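PDB 2OKX: rhamnosidase B from Bacillus sp., which probably hydrolyses terminal alpha-L-rhamnose residues from rhamnose-containing glycosides, as a family 78 alpha-L-rhamnosidase. Local coordinates for residues E454-P458 and A517-E523. Numbering follows the deposited sequence.
With CA (calcium ion), chain C.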
# COMPACT_ATOMS: atom_id res chain seq x y z
N GLU A 454 -22.36 2.44 14.11
CA GLU A 454 -23.36 3.21 14.83
C GLU A 454 -23.70 2.36 16.03
O GLU A 454 -23.91 1.15 15.91
CB GLU A 454 -24.61 3.45 13.98
CG GLU A 454 -25.71 4.19 14.74
CD GLU A 454 -26.87 4.59 13.86
OE1 GLU A 454 -27.90 5.02 14.41
OE2 GLU A 454 -26.76 4.48 12.62
N LEU A 455 -23.73 2.98 17.20
CA LEU A 455 -24.01 2.23 18.42
C LEU A 455 -24.48 3.12 19.56
O LEU A 455 -24.44 4.35 19.47
CB LEU A 455 -22.75 1.48 18.85
CG LEU A 455 -21.48 2.33 19.08
CD1 LEU A 455 -21.60 3.11 20.39
CD2 LEU A 455 -20.26 1.42 19.13
N GLU A 456 -24.94 2.48 20.63
CA GLU A 456 -25.38 3.17 21.84
C GLU A 456 -24.50 2.57 22.93
O GLU A 456 -24.36 1.36 23.00
CB GLU A 456 -26.84 2.85 22.17
CG GLU A 456 -27.84 3.29 21.13
CD GLU A 456 -29.26 2.98 21.55
OE1 GLU A 456 -30.05 2.52 20.70
OE2 GLU A 456 -29.60 3.19 22.74
N ALA A 457 -23.92 3.42 23.76
CA ALA A 457 -23.07 2.91 24.83
C ALA A 457 -22.87 3.95 25.92
O ALA A 457 -23.10 5.14 25.71
CB ALA A 457 -21.71 2.49 24.27
N PRO A 458 -22.45 3.50 27.11
CA PRO A 458 -22.21 4.42 28.23
C PRO A 458 -21.01 5.29 27.87
O PRO A 458 -20.17 4.89 27.06
CB PRO A 458 -21.89 3.48 29.39
CG PRO A 458 -22.61 2.22 29.02
CD PRO A 458 -22.36 2.10 27.55
N ALA A 517 -22.72 -0.70 31.39
CA ALA A 517 -24.01 -1.13 30.87
C ALA A 517 -23.80 -1.76 29.49
O ALA A 517 -22.78 -1.53 28.85
CB ALA A 517 -24.95 0.06 30.77
N PRO A 518 -24.78 -2.55 29.03
CA PRO A 518 -24.64 -3.18 27.71
C PRO A 518 -24.54 -2.21 26.55
O PRO A 518 -25.13 -1.12 26.57
CB PRO A 518 -25.88 -4.08 27.63
CG PRO A 518 -26.88 -3.38 28.49
CD PRO A 518 -26.04 -2.95 29.68
N VAL A 519 -23.77 -2.60 25.54
CA VAL A 519 -23.59 -1.79 24.35
C VAL A 519 -24.49 -2.36 23.25
O VAL A 519 -24.56 -3.57 23.07
CB VAL A 519 -22.12 -1.83 23.86
CG1 VAL A 519 -22.01 -1.22 22.46
CG2 VAL A 519 -21.23 -1.07 24.84
N LYS A 520 -25.20 -1.48 22.55
CA LYS A 520 -26.07 -1.91 21.47
C LYS A 520 -25.41 -1.52 20.15
O LYS A 520 -25.29 -0.34 19.84
CB LYS A 520 -27.44 -1.25 21.56
CG LYS A 520 -28.26 -1.67 22.76
CD LYS A 520 -29.61 -1.00 22.75
CE LYS A 520 -30.44 -1.39 23.96
NZ LYS A 520 -31.77 -0.73 23.95
N LEU A 521 -24.97 -2.51 19.39
CA LEU A 521 -24.33 -2.24 18.12
C LEU A 521 -25.39 -2.28 17.02
O LEU A 521 -25.91 -3.35 16.69
CB LEU A 521 -23.22 -3.28 17.87
CG LEU A 521 -22.29 -3.10 16.67
CD1 LEU A 521 -21.76 -1.67 16.60
CD2 LEU A 521 -21.14 -4.09 16.79
N HIS A 522 -25.73 -1.11 16.49
CA HIS A 522 -26.73 -1.01 15.43
C HIS A 522 -26.18 -1.49 14.10
O HIS A 522 -26.90 -2.07 13.30
CB HIS A 522 -27.25 0.42 15.31
CG HIS A 522 -28.19 0.81 16.40
ND1 HIS A 522 -27.77 1.14 17.67
CD2 HIS A 522 -29.55 0.84 16.43
CE1 HIS A 522 -28.83 1.37 18.44
NE2 HIS A 522 -29.91 1.20 17.71
N GLU A 523 -24.90 -1.23 13.86
CA GLU A 523 -24.24 -1.67 12.64
C GLU A 523 -22.75 -1.40 12.61
O GLU A 523 -22.27 -0.40 13.16
CB GLU A 523 -24.89 -1.05 11.40
CG GLU A 523 -24.92 0.47 11.37
CD GLU A 523 -25.57 1.00 10.10
OE1 GLU A 523 -26.61 0.44 9.70
OE2 GLU A 523 -25.04 1.96 9.50
CA CA C . -29.31 -1.64 12.43
O HOH W 1 -25.02 4.36 10.65
O HOH W 2 -31.45 1.88 24.07
O HOH W 3 -28.31 -1.96 10.36
O HOH W 4 -30.29 -1.20 14.57
O HOH W 5 -28.91 -3.86 12.99
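Glu454 O accepts two backbone N-H groups at once, from His522 N at 3.0 Å and from Glu523 N at 3.3 Å. The Glu523 amide lies in the carbonyl plane, whereas that of His522 is tilted 25° from it. This doubled acceptor marks a classic beta bulge: His522 and Glu523 together face Glu454, and the register of two antiparallel strands, 450-457 and 520-528, slips by one residue. The locally helical backbone of His522 accommodates the extra residue, and His522 O binds the calcium ion at 2.6 Å, a site shared with Val423 O and three nearby waters. Beyond the bulge, Glu456 and Lys520 exchange a regular pair of backbone bonds, the shorter from Glu456 N to Lys520 O (2.9 Å).

Both strands belong to the concanavalin-like domain, in an antiparallel sheet where strand 493-498 flanks 450-457 on its other edge. Leu455 and Leu521 turn to the buried face, as apolar branched residues should; Leu521 CD1 meets Leu455 CB at 4.0 Å, and Val519 CG2 packs on Ala457 CB.

Charged residues occupy the other face. With CG anti to the carbonyl carbon (chi1 -62°), the extended Glu456 chain brings its carboxylate nearly coplanar with the His522 ring and to a water that donates to OE2 and accepts from Lys520 NZ. A leucine in place of Glu456 would probably leave Lys520 without this water-mediated partner and remove a negative charge from beside His522. Another water donates to both Glu454 OE2 and Glu523 OE2, bridging like charges 4.4 Å apart; their mutual repulsion is probably eased by Arg494, salt-bridged to Glu454, and Lys202, salt-bridged to Glu523.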